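Local atomic coordinates of short chain dehydrogenase (A0QTM2 homolog) (Mycobacterium thermoresistibile, PDB entry 3SC4), a protein that probably catalyses an NAD(P)(H)-dependent oxidation or reduction of a substrate not identified here, as a Rossmann-fold member of the short chain dehydrogenases. Residues 255-260 with 276-281; 228-233 with 246-251; 204-209 with 213-218; 152-157 with 172-177; 138-143 with 185-190. One frame throughout, in Å; residues are numbered along the deposited sequence. Where two conformers were deposited one is given.

Contact 1. Residues 255-260 with 276-281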
# COMPACT_ATOMS: atom_id res chain seq x y z
N THR B 255 3.85 31.38 -15.49
CA THR B 255 3.10 31.28 -16.75
C THR B 255 3.84 30.48 -17.80
O THR B 255 3.23 29.87 -18.67
CB THR B 255 2.70 32.67 -17.31
OG1 THR B 255 3.88 33.47 -17.57
CG2 THR B 255 1.74 33.38 -16.32
N ASP B 256 5.16 30.44 -17.69
CA ASP B 256 6.01 29.85 -18.72
C ASP B 256 6.69 28.61 -18.15
O ASP B 256 7.72 28.71 -17.52
CB ASP B 256 7.04 30.90 -19.14
CG ASP B 256 8.00 30.40 -20.23
OD1 ASP B 256 7.80 29.29 -20.76
OD2 ASP B 256 8.98 31.13 -20.54
N LEU B 257 6.11 27.43 -18.37
CA LEU B 257 6.72 26.19 -17.90
C LEU B 257 7.96 25.74 -18.69
O LEU B 257 8.66 24.83 -18.27
CB LEU B 257 5.69 25.05 -17.90
CG LEU B 257 4.53 25.17 -16.91
CD1 LEU B 257 3.35 24.25 -17.30
CD2 LEU B 257 5.01 24.90 -15.47
N SER B 258 8.24 26.37 -19.84
CA SER B 258 9.39 25.99 -20.68
C SER B 258 10.72 26.12 -19.97
O SER B 258 11.69 25.47 -20.34
CB SER B 258 9.44 26.82 -21.97
OG SER B 258 8.38 26.49 -22.84
N VAL B 259 10.79 26.97 -18.95
CA VAL B 259 12.05 27.13 -18.22
C VAL B 259 12.44 25.83 -17.49
O VAL B 259 13.57 25.70 -17.00
CB VAL B 259 11.97 28.29 -17.20
CG1 VAL B 259 11.69 29.63 -17.94
CG2 VAL B 259 10.91 28.01 -16.12
N TYR B 260 11.50 24.88 -17.41
CA TYR B 260 11.76 23.56 -16.83
C TYR B 260 12.08 22.48 -17.87
O TYR B 260 12.56 21.40 -17.54
CB TYR B 260 10.57 23.12 -15.96
CG TYR B 260 10.29 24.11 -14.86
CD1 TYR B 260 11.18 24.26 -13.80
CD2 TYR B 260 9.18 24.93 -14.89
CE1 TYR B 260 10.96 25.18 -12.79
CE2 TYR B 260 8.95 25.86 -13.87
CZ TYR B 260 9.85 25.97 -12.83
OH TYR B 260 9.63 26.87 -11.82
N SER B 276 -1.18 13.81 -19.19
CA SER B 276 -0.66 14.88 -20.05
C SER B 276 0.57 15.52 -19.49
O SER B 276 0.67 15.72 -18.30
CB SER B 276 -1.72 15.99 -20.23
OG SER B 276 -2.95 15.47 -20.69
N PRO B 277 1.50 15.93 -20.35
CA PRO B 277 2.70 16.58 -19.86
C PRO B 277 2.48 17.97 -19.26
O PRO B 277 3.30 18.42 -18.48
CB PRO B 277 3.59 16.65 -21.10
CG PRO B 277 2.63 16.64 -22.22
CD PRO B 277 1.47 15.82 -21.82
N ASN B 278 1.37 18.62 -19.61
CA ASN B 278 1.04 19.95 -19.07
C ASN B 278 -0.32 19.97 -18.41
O ASN B 278 -1.16 19.12 -18.68
CB ASN B 278 1.11 21.00 -20.16
CG ASN B 278 2.51 21.20 -20.68
OD1 ASN B 278 3.47 21.16 -19.94
ND2 ASN B 278 2.62 21.43 -21.97
N PRO B 279 -0.54 20.95 -17.52
CA PRO B 279 -1.88 21.05 -16.95
C PRO B 279 -2.96 21.27 -18.02
O PRO B 279 -2.65 21.73 -19.14
CB PRO B 279 -1.78 22.26 -16.01
CG PRO B 279 -0.29 22.33 -15.68
CD PRO B 279 0.40 21.91 -16.93
N PRO B 280 -4.21 20.91 -17.69
CA PRO B 280 -5.32 21.19 -18.62
C PRO B 280 -5.34 22.65 -19.02
O PRO B 280 -5.20 23.53 -18.17
CB PRO B 280 -6.58 20.84 -17.82
CG PRO B 280 -6.12 20.05 -16.58
CD PRO B 280 -4.61 20.02 -16.58
N GLY B 281 -5.45 22.89 -20.33
CA GLY B 281 -5.68 24.22 -20.87
C GLY B 281 -4.46 25.13 -20.87
O GLY B 281 -4.59 26.32 -21.14
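Within the long C-terminal tail that follows helix 245-252, two loops lie side by side, and Leu257 of one meets Pro279 and Asn278 of the other. The branch that does the touching is CD1 of Leu257, which ends against the proline ring at its CD corner, 3.8 Å from Pro279 CD. Its CG stands beside the backbone N and anti to the carbonyl carbon (chi1 -66°), which extends the side chain across the gap. Asn278 slides past it in the opposite direction, with OD1 4.1 Å from Leu257 CD1; that oxygen is engaged by Arg219 NH2 through a hydrogen bond, so its approach to the methyl is mere contact. This tail lies beyond the last strand of the Rossmann sheet and packs back on its final helix: the ring of Pro279 also rests on Glu246, Asp247 and Leu250. Leu257 itself is held from the backbone side, its N bonded to Tyr282 OH. Just ahead of it Asp256 forms an Asx turn, OD1 accepting from Ser258 N at 3.1 Å from above the carboxylate plane, and a short 3-10 turn follows through Tyr260, whose OH is bonded to Asp226 of helix 222-232.

Contact 2. Residues 228-233 with 246-251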
# COMPACT_ATOMS: atom_id res chain seq x y z
N ALA B 228 7.76 22.11 -4.89
CA ALA B 228 7.86 21.79 -3.46
C ALA B 228 7.85 23.06 -2.62
O ALA B 228 7.13 23.16 -1.62
CB ALA B 228 9.13 20.98 -3.18
N TYR B 229 8.65 24.03 -3.08
CA TYR B 229 8.83 25.29 -2.39
C TYR B 229 7.49 25.99 -2.22
O TYR B 229 7.16 26.45 -1.14
CB TYR B 229 9.82 26.17 -3.17
CG TYR B 229 10.19 27.46 -2.45
CD1 TYR B 229 11.15 27.46 -1.43
CD2 TYR B 229 9.56 28.67 -2.78
CE1 TYR B 229 11.49 28.64 -0.77
CE2 TYR B 229 9.88 29.85 -2.12
CZ TYR B 229 10.84 29.84 -1.11
OH TYR B 229 11.15 31.02 -0.49
N VAL B 230 6.71 26.05 -3.28
CA VAL B 230 5.39 26.64 -3.22
C VAL B 230 4.54 25.95 -2.15
O VAL B 230 3.92 26.61 -1.32
CB VAL B 230 4.68 26.57 -4.58
CG1 VAL B 230 3.20 26.97 -4.45
CG2 VAL B 230 5.45 27.42 -5.64
N VAL B 231 4.55 24.62 -2.15
CA VAL B 231 3.73 23.84 -1.22
C VAL B 231 4.18 24.04 0.22
O VAL B 231 3.35 24.20 1.13
CB VAL B 231 3.70 22.32 -1.59
CG1 VAL B 231 3.00 21.50 -0.50
CG2 VAL B 231 3.01 22.13 -2.90
N LEU B 232 5.50 24.09 0.45
CA LEU B 232 6.03 24.19 1.81
C LEU B 232 5.82 25.56 2.45
O LEU B 232 5.97 25.72 3.67
CB LEU B 232 7.51 23.82 1.83
CG LEU B 232 7.81 22.37 1.45
CD1 LEU B 232 9.30 22.14 1.29
CD2 LEU B 232 7.20 21.45 2.48
N ASN B 233 5.45 26.54 1.63
CA ASN B 233 5.07 27.87 2.10
C ASN B 233 3.58 28.07 2.27
O ASN B 233 3.16 29.14 2.75
CB ASN B 233 5.61 28.93 1.15
CG ASN B 233 7.07 29.20 1.38
OD1 ASN B 233 7.41 29.85 2.35
ND2 ASN B 233 7.93 28.68 0.51
N GLU B 246 3.62 20.78 -12.16
CA GLU B 246 3.27 21.80 -13.11
C GLU B 246 1.97 22.53 -12.71
O GLU B 246 1.90 23.76 -12.74
CB GLU B 246 3.16 21.20 -14.51
CG GLU B 246 4.49 20.82 -15.12
CD GLU B 246 4.95 19.42 -14.76
OE1 GLU B 246 4.58 18.90 -13.67
OE2 GLU B 246 5.72 18.84 -15.57
N ASP B 247 0.97 21.78 -12.29
CA ASP B 247 -0.29 22.38 -11.84
C ASP B 247 -0.07 23.34 -10.66
O ASP B 247 -0.61 24.43 -10.62
CB ASP B 247 -1.32 21.30 -11.48
CG ASP B 247 -1.55 20.32 -12.60
OD1 ASP B 247 -0.56 19.90 -13.24
OD2 ASP B 247 -2.71 19.95 -12.86
N VAL B 248 0.73 22.91 -9.69
CA VAL B 248 1.01 23.73 -8.52
C VAL B 248 1.66 25.03 -8.97
O VAL B 248 1.32 26.13 -8.47
CB VAL B 248 1.91 22.97 -7.53
CG1 VAL B 248 2.50 23.90 -6.49
CG2 VAL B 248 1.11 21.87 -6.88
N LEU B 249 2.58 24.91 -9.92
CA LEU B 249 3.32 26.06 -10.39
C LEU B 249 2.42 27.09 -11.10
O LEU B 249 2.51 28.26 -10.80
CB LEU B 249 4.51 25.63 -11.25
CG LEU B 249 5.67 25.04 -10.40
CD1 LEU B 249 6.63 24.25 -11.27
CD2 LEU B 249 6.43 26.13 -9.59
N LEU B 250 1.54 26.65 -12.01
CA LEU B 250 0.58 27.58 -12.65
C LEU B 250 -0.34 28.26 -11.67
O LEU B 250 -0.64 29.43 -11.82
CB LEU B 250 -0.32 26.85 -13.67
CG LEU B 250 0.39 26.37 -14.91
CD1 LEU B 250 -0.59 25.67 -15.84
CD2 LEU B 250 1.07 27.52 -15.61
N GLU B 251 -0.81 27.51 -10.67
CA GLU B 251 -1.71 28.05 -9.66
C GLU B 251 -1.01 29.15 -8.84
O GLU B 251 -1.67 30.05 -8.31
CB GLU B 251 -2.27 26.90 -8.78
CG GLU B 251 -3.38 26.07 -9.50
CD GLU B 251 -3.55 24.61 -9.04
OE1 GLU B 251 -2.96 24.18 -8.02
OE2 GLU B 251 -4.31 23.87 -9.73
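Val230 leans on Val248 from its branch point outward: CB lies 3.9 Å from Val248 CG1. Further out the fork divides its work. CG1, set anti to the backbone N (chi1 170°), meets the same methyl, Val230 CG1 to Val248 CG1 being 3.8 Å, as the two valines slide past each other in opposite directions. CG2 turns instead along the neighbouring helix to Leu249 and stops 4.3 Å from its CD2, a looser touch. Val248 CG1 is shared: the Val231 side chain crosses that of Val248 at about a right angle and brings Val231 CG2 to 4.0 Å from Val248 CG1. The contact is entirely apolar, methyl against methyl. It joins helix 222-232, part of the crossover between parallel strands 190-195 and 242-244, to helix 245-252, which follows directly on the edge strand 242-244 of the Rossmann sheet. The axes of segments 228-232 and 246-251 come within 9.6 Å, with 62° between their directions. Val231 and Val248 both also rest on Leu243, so the pair packs on that edge strand, while Leu249 also touches Asp226 and Val223, one and two turns before Val230 on helix 222-232. Near the end of that helix Asn233 ND2 lies over the centre of the Tyr229 ring and donates to Tyr229 O, 2.9 Å away, from above the carbonyl plane.

Contact 3. Residues 204-209 with 213-218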
# COMPACT_ATOMS: atom_id res chain seq x y z
N ALA B 204 22.28 11.61 -12.94
CA ALA B 204 22.38 10.16 -12.96
C ALA B 204 21.99 9.56 -14.31
O ALA B 204 22.58 8.56 -14.73
CB ALA B 204 21.52 9.56 -11.89
N VAL B 205 20.99 10.14 -14.99
CA VAL B 205 20.56 9.61 -16.29
C VAL B 205 21.68 9.77 -17.31
O VAL B 205 21.97 8.85 -18.06
CB VAL B 205 19.20 10.28 -16.83
CG1 VAL B 205 18.94 9.88 -18.24
CG2 VAL B 205 18.01 9.89 -16.00
N GLN B 206 22.30 10.93 -17.34
CA GLN B 206 23.40 11.16 -18.27
C GLN B 206 24.53 10.15 -18.04
O GLN B 206 25.05 9.53 -18.96
CB GLN B 206 23.97 12.58 -18.10
CG GLN B 206 22.99 13.76 -18.30
CD GLN B 206 22.39 13.82 -19.70
OE1 GLN B 206 21.18 13.59 -19.89
NE2 GLN B 206 23.23 14.11 -20.70
N ASN B 207 24.91 10.00 -16.79
CA ASN B 207 25.96 9.09 -16.41
C ASN B 207 25.70 7.68 -16.94
O ASN B 207 26.58 7.07 -17.55
CB ASN B 207 26.11 9.07 -14.88
CG ASN B 207 26.91 10.27 -14.34
OD1 ASN B 207 27.24 11.19 -15.07
ND2 ASN B 207 27.21 10.23 -13.04
N LEU B 208 24.49 7.16 -16.72
CA LEU B 208 24.13 5.82 -17.14
C LEU B 208 23.96 5.68 -18.64
O LEU B 208 24.27 4.62 -19.19
CB LEU B 208 22.86 5.36 -16.42
CG LEU B 208 23.07 5.09 -14.92
CD1 LEU B 208 21.72 4.99 -14.27
CD2 LEU B 208 23.84 3.83 -14.66
N LEU B 209 23.46 6.72 -19.31
CA LEU B 209 23.45 6.75 -20.79
C LEU B 209 24.87 6.85 -21.36
O LEU B 209 25.13 6.36 -22.45
CB LEU B 209 22.63 7.94 -21.31
CG LEU B 209 21.23 7.66 -21.84
CD1 LEU B 209 20.62 8.96 -22.38
CD2 LEU B 209 21.26 6.58 -22.93
N GLU B 213 23.92 14.24 -23.51
CA GLU B 213 22.78 14.33 -24.45
C GLU B 213 21.47 14.93 -23.87
O GLU B 213 21.18 14.82 -22.68
CB GLU B 213 22.47 12.95 -25.01
CG GLU B 213 21.94 12.97 -26.43
CD GLU B 213 21.79 11.58 -26.97
OE1 GLU B 213 21.09 10.80 -26.29
OE2 GLU B 213 22.39 11.26 -28.03
N ALA B 214 20.70 15.53 -24.77
CA ALA B 214 19.51 16.30 -24.44
C ALA B 214 18.37 15.32 -24.23
O ALA B 214 18.14 14.45 -25.08
CB ALA B 214 19.16 17.26 -25.58
N MET B 215 17.69 15.45 -23.10
CA MET B 215 16.55 14.59 -22.81
C MET B 215 15.32 15.39 -23.19
O MET B 215 14.71 16.04 -22.36
CB MET B 215 16.56 14.17 -21.33
CG MET B 215 17.81 13.35 -20.94
SD MET B 215 17.73 11.62 -21.48
CE MET B 215 18.42 11.68 -23.12
N ALA B 216 14.98 15.34 -24.47
CA ALA B 216 14.07 16.29 -25.09
C ALA B 216 12.65 16.10 -24.60
O ALA B 216 11.87 17.03 -24.56
CB ALA B 216 14.12 16.18 -26.62
N ARG B 217 12.33 14.88 -24.19
CA ARG B 217 10.99 14.59 -23.69
C ARG B 217 10.83 14.82 -22.18
O ARG B 217 9.80 14.51 -21.63
CB ARG B 217 10.63 13.12 -24.02
CG ARG B 217 10.78 12.73 -25.52
CD ARG B 217 9.78 11.63 -25.93
NE ARG B 217 8.51 12.19 -26.42
CZ ARG B 217 7.29 11.67 -26.22
NH1 ARG B 217 7.11 10.56 -25.50
NH2 ARG B 217 6.23 12.28 -26.72
N SER B 218 11.85 15.37 -21.52
CA SER B 218 11.90 15.42 -20.06
C SER B 218 11.99 16.84 -19.53
O SER B 218 12.19 17.79 -20.29
CB SER B 218 13.12 14.64 -19.55
OG SER B 218 13.03 13.28 -19.92
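Gln206 provides the polar link of this contact: as modelled, its NE2 donates to Glu213 O over 2.9 Å, a bent bond (138° at the hydrogen) that arrives with the donor tilted 15° from the carbonyl plane. A bend at chi2 (-62°) folds the side chain so that its amide comes against the Glu213 backbone. Which way round the amide lies is doubtful, since NE2 also sits close to Glu213 N, donor against donor, and OE1 is 3.0 Å from Glu213 O, acceptor against acceptor.

The apolar part centres on Met215, whose chain is bent at both chi2 and chi3 and so brings sulfur and methyl to the helix. Its SD lies 3.9 Å from Val205 CG1, and its CE meets Leu209 CD1 tip to tip at 3.6 Å. Val205 and Leu209, one turn apart, line one side of the helix, and Gln206 OE1 lies beside Met215 CG.

All of this is at the surface. The short helix 203-209, in the region that in short chain dehydrogenases commonly borders the substrate site, is tied to the loop leading on to helix 222-232; Met215 also touches Ala201, between strand 190-195 and that short helix.

Contact 4. Residues 152-157 with 172-177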
# COMPACT_ATOMS: atom_id res chain seq x y z
N PRO B 152 2.53 9.62 -6.22
CA PRO B 152 1.55 10.05 -7.19
C PRO B 152 0.14 10.02 -6.65
O PRO B 152 -0.10 9.37 -5.63
CB PRO B 152 1.66 8.98 -8.26
CG PRO B 152 1.93 7.72 -7.49
CD PRO B 152 2.68 8.14 -6.23
N PRO B 153 -0.79 10.67 -7.34
CA PRO B 153 -2.22 10.48 -7.05
C PRO B 153 -2.61 9.04 -7.27
O PRO B 153 -2.00 8.37 -8.13
CB PRO B 153 -2.94 11.33 -8.11
CG PRO B 153 -1.92 12.18 -8.71
CD PRO B 153 -0.58 11.48 -8.55
N ILE B 154 -3.61 8.61 -6.51
CA ILE B 154 -4.14 7.27 -6.56
C ILE B 154 -5.11 7.27 -7.72
O ILE B 154 -6.17 7.88 -7.66
CB ILE B 154 -4.89 6.87 -5.30
CG1 ILE B 154 -4.05 7.12 -4.03
CG2 ILE B 154 -5.36 5.45 -5.41
CD1 ILE B 154 -2.79 6.34 -3.91
N ARG B 155 -4.71 6.56 -8.77
CA ARG B 155 -5.51 6.36 -9.98
C ARG B 155 -5.92 4.88 -10.03
O ARG B 155 -5.07 3.99 -10.00
CB ARG B 155 -4.64 6.69 -11.19
CG ARG B 155 -4.16 8.15 -11.26
CD ARG B 155 -5.18 8.94 -12.04
NE ARG B 155 -4.54 9.64 -13.12
CZ ARG B 155 -5.10 9.97 -14.27
NH1 ARG B 155 -6.34 9.65 -14.57
NH2 ARG B 155 -4.36 10.64 -15.14
N LEU B 156 -7.22 4.63 -10.12
CA LEU B 156 -7.79 3.30 -9.94
C LEU B 156 -8.30 2.64 -11.20
O LEU B 156 -8.74 1.47 -11.17
CB LEU B 156 -8.94 3.37 -8.93
CG LEU B 156 -8.57 3.80 -7.52
CD1 LEU B 156 -9.85 3.94 -6.66
CD2 LEU B 156 -7.57 2.82 -6.91
N GLU B 157 -8.27 3.38 -12.31
CA GLU B 157 -8.60 2.81 -13.61
C GLU B 157 -7.54 1.73 -13.92
O GLU B 157 -6.37 1.87 -13.57
CB GLU B 157 -8.62 3.89 -14.71
CG GLU B 157 -9.60 5.09 -14.43
CD GLU B 157 -8.99 6.24 -13.57
OE1 GLU B 157 -7.78 6.26 -13.24
OE2 GLU B 157 -9.76 7.15 -13.19
N GLY B 172 1.22 3.16 -1.84
CA GLY B 172 1.38 2.99 -0.39
C GLY B 172 1.94 4.23 0.28
O GLY B 172 1.45 4.63 1.33
N MET B 173 2.94 4.86 -0.35
CA MET B 173 3.50 6.16 0.11
C MET B 173 2.43 7.22 0.12
O MET B 173 2.29 7.94 1.09
CB MET B 173 4.62 6.67 -0.82
CG MET B 173 5.96 6.20 -0.54
SD MET B 173 7.18 6.90 -1.68
CE MET B 173 7.76 8.40 -0.90
N THR B 174 1.70 7.34 -0.97
CA THR B 174 0.63 8.33 -1.04
C THR B 174 -0.43 8.06 0.03
O THR B 174 -0.82 8.96 0.78
CB THR B 174 0.04 8.35 -2.47
OG1 THR B 174 1.04 8.89 -3.38
CG2 THR B 174 -1.28 9.17 -2.53
N LEU B 175 -0.86 6.82 0.18
CA LEU B 175 -1.85 6.51 1.22
C LEU B 175 -1.36 6.87 2.63
O LEU B 175 -2.13 7.35 3.48
CB LEU B 175 -2.26 5.04 1.15
CG LEU B 175 -3.14 4.68 -0.05
CD1 LEU B 175 -3.34 3.18 -0.10
CD2 LEU B 175 -4.48 5.41 0.06
N CYS B 176 -0.08 6.65 2.88
CA CYS B 176 0.48 7.05 4.15
C CYS B 176 0.31 8.56 4.33
O CYS B 176 -0.16 9.03 5.38
CB CYS B 176 1.94 6.66 4.22
SG CYS B 176 2.66 6.94 5.82
N ALA B 177 0.65 9.32 3.30
CA ALA B 177 0.64 10.75 3.36
C ALA B 177 -0.77 11.28 3.57
O ALA B 177 -0.96 12.25 4.32
CB ALA B 177 1.22 11.33 2.09
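Thr174 faces the loop 152-157 with both of its branches. Its chi1 of -68° places OG1 beside the backbone N and CG2 anti to it, which sends the hydroxyl to Pro152 and the methyl to Ile154. OG1 donates to Pro152 O at 2.6 Å, the donor tilted from the carbonyl plane and the C=O...donor angle 137°. Ser151 OG is a second hydrogen-bonding partner of this hydroxyl, so the buried oxygen is held between neighbouring residues of the loop. The Pro152 ring crosses the threonine at a slant, its CD 3.4 Å from Thr174 OG1.

Ile154 turns at both torsions, chi2 being -63°, and this folds CD1 in against the helix: CD1 is 3.5 Å from Thr174 CG2 and 4.2 Å from Leu175 CG. Leu175, which thus receives the end of Ile154, also packs on Tyr171 of the second subunit, and Ile154 on Leu156 of that subunit.

Helix 164-183 carries the Tyr-x-x-x-Lys sequence of the family, with Lys170 as its lysine, and the loop after strand 146-149 closes beside it, as is typical of short chain dehydrogenases near the cofactor site and the helical dimer interface.

Contact 5. Residues 138-143 with 185-190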
# COMPACT_ATOMS: atom_id res chain seq x y z
N HIS B 138 8.33 16.23 16.79
CA HIS B 138 9.22 17.38 16.77
C HIS B 138 8.69 18.48 15.85
O HIS B 138 9.33 19.53 15.73
CB HIS B 138 10.61 16.93 16.38
CG HIS B 138 11.15 15.83 17.24
ND1 HIS B 138 11.58 16.05 18.53
CD2 HIS B 138 11.29 14.51 17.01
CE1 HIS B 138 11.97 14.90 19.05
NE2 HIS B 138 11.81 13.95 18.15
N MET B 139 7.52 18.27 15.25
CA MET B 139 6.91 19.24 14.36
C MET B 139 5.70 19.93 14.96
O MET B 139 5.32 21.00 14.52
CB MET B 139 6.49 18.56 13.04
CG MET B 139 7.59 17.78 12.32
SD MET B 139 6.96 16.95 10.85
CE MET B 139 6.91 18.27 9.64
N LYS B 140 5.09 19.32 15.96
CA LYS B 140 3.88 19.85 16.58
C LYS B 140 3.95 21.31 17.05
O LYS B 140 2.99 22.09 16.90
CB LYS B 140 3.47 18.95 17.76
CG LYS B 140 2.76 17.69 17.29
CD LYS B 140 2.19 16.88 18.43
CE LYS B 140 1.48 15.62 17.92
NZ LYS B 140 1.29 14.62 19.01
N GLY B 141 5.07 21.72 17.63
CA GLY B 141 5.10 23.11 18.12
C GLY B 141 5.16 24.22 17.06
O GLY B 141 4.96 25.39 17.37
N ARG B 142 5.44 23.86 15.81
CA ARG B 142 6.11 24.80 14.90
C ARG B 142 5.13 25.73 14.21
O ARG B 142 3.92 25.53 14.30
CB ARG B 142 6.95 24.04 13.88
CG ARG B 142 7.80 22.89 14.47
CD ARG B 142 8.97 23.38 15.26
NE ARG B 142 9.92 24.04 14.37
CZ ARG B 142 10.96 24.76 14.80
NH1 ARG B 142 11.77 25.33 13.93
NH2 ARG B 142 11.18 24.90 16.11
N ASP B 143 5.67 26.72 13.50
CA ASP B 143 4.85 27.79 12.93
C ASP B 143 3.93 27.28 11.82
O ASP B 143 2.74 27.59 11.81
CB ASP B 143 5.70 28.98 12.42
CG ASP B 143 6.16 29.91 13.56
OD1 ASP B 143 7.05 30.75 13.32
OD2 ASP B 143 5.66 29.80 14.71
N ARG B 185 -4.49 16.42 11.39
CA ARG B 185 -5.26 17.63 11.09
C ARG B 185 -5.44 18.50 12.35
O ARG B 185 -5.21 19.70 12.30
CB ARG B 185 -6.62 17.25 10.47
CG ARG B 185 -7.39 18.44 9.86
CD ARG B 185 -8.69 18.00 9.19
NE ARG B 185 -8.42 17.29 7.92
CZ ARG B 185 -8.20 17.90 6.74
NH1 ARG B 185 -8.22 19.23 6.64
NH2 ARG B 185 -7.98 17.17 5.66
N ASP B 186 -5.82 17.90 13.47
CA ASP B 186 -6.00 18.64 14.73
C ASP B 186 -4.69 19.21 15.26
O ASP B 186 -4.69 20.31 15.87
CB ASP B 186 -6.62 17.74 15.82
CG ASP B 186 -8.12 17.54 15.63
OD1 ASP B 186 -8.68 18.12 14.65
OD2 ASP B 186 -8.74 16.79 16.44
N ALA B 187 -3.59 18.49 15.06
CA ALA B 187 -2.27 18.98 15.47
C ALA B 187 -1.76 20.08 14.51
O ALA B 187 -0.81 20.77 14.81
CB ALA B 187 -1.27 17.82 15.57
N GLY B 188 -2.39 20.22 13.35
CA GLY B 188 -1.99 21.26 12.38
C GLY B 188 -0.71 20.99 11.59
O GLY B 188 -0.01 21.93 11.22
N ILE B 189 -0.40 19.73 11.31
CA ILE B 189 0.71 19.40 10.41
C ILE B 189 0.15 19.06 9.04
O ILE B 189 -0.65 18.14 8.91
CB ILE B 189 1.54 18.21 10.91
CG1 ILE B 189 2.14 18.49 12.29
CG2 ILE B 189 2.67 17.90 9.91
CD1 ILE B 189 2.44 17.21 13.05
N ALA B 190 0.58 19.80 8.02
CA ALA B 190 0.19 19.53 6.65
C ALA B 190 0.85 18.24 6.22
O ALA B 190 1.97 17.99 6.65
CB ALA B 190 0.61 20.66 5.72
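Ile189 and Met139 make the buried part of this contact, the CD1 of Ile189 set against the loop 138-143 on the inner side. That methyl lies 4.3 Å from Met139 CB and equally 4.3 Å from Lys140 CG, ordinary packing distances, so two consecutive residues share one isoleucine tip. Around them the packing continues inward: Met139 and Ile189 both rest on Ile147 of strand 146-149, Met139 adds Ile94, and Ile189 adds Pro145 and Leu184.

The outer part differs in its exposure to solvent, not in its distances. Here the aliphatic stem of Lys140 passes over Ala187, its CE 4.2 Å from Ala187 CB, and the lysine is exposed. Beyond CB its chain is nearly fully stretched (chi3 180°), which carries NZ past the alanine; the amino group forms a salt bridge with Glu110 of the second subunit, which links this outer side to that subunit through an ion pair.

Each loop is shaped by its own backbone. A type I turn runs from Met139 to Arg142; on the other side Gly188 N bonds to Arg185 O at 3.1 Å, and Gly188 has a positive phi, which favours glycine. Both loops are helix-to-strand connections, leading from helices 114-135 and 164-183 into the adjacent parallel strands 146-149 and 190-195. Such paired turns lie at the N-terminal ends of the strands in a Rossmann fold, the edge away from the usual cofactor-binding side.

Overall arrangement
The chain is built on one seven-stranded parallel sheet; contacts 2, 4 and 5 join elements next to it, and contacts 1 and 3 lie further out. Along the chain contact 5 opens first and encloses contact 4; contacts 3, 2 and 1 then follow in series. Contacts 4 and 5 share the unit of strand 146-149, helix 164-183 and strand 190-195, their centres 23 Å apart, and both reach the second subunit. Contacts 1 and 2 touch through Pro279 against Leu250, with centres 13 Å apart, so the C-terminal tail is fastened to the helices beside edge strand 242-244. Contact 3, on the probable substrate side, and contact 5, at the strands' N-terminal ends, mark opposite sides of the molecule, about 39 Å between centres.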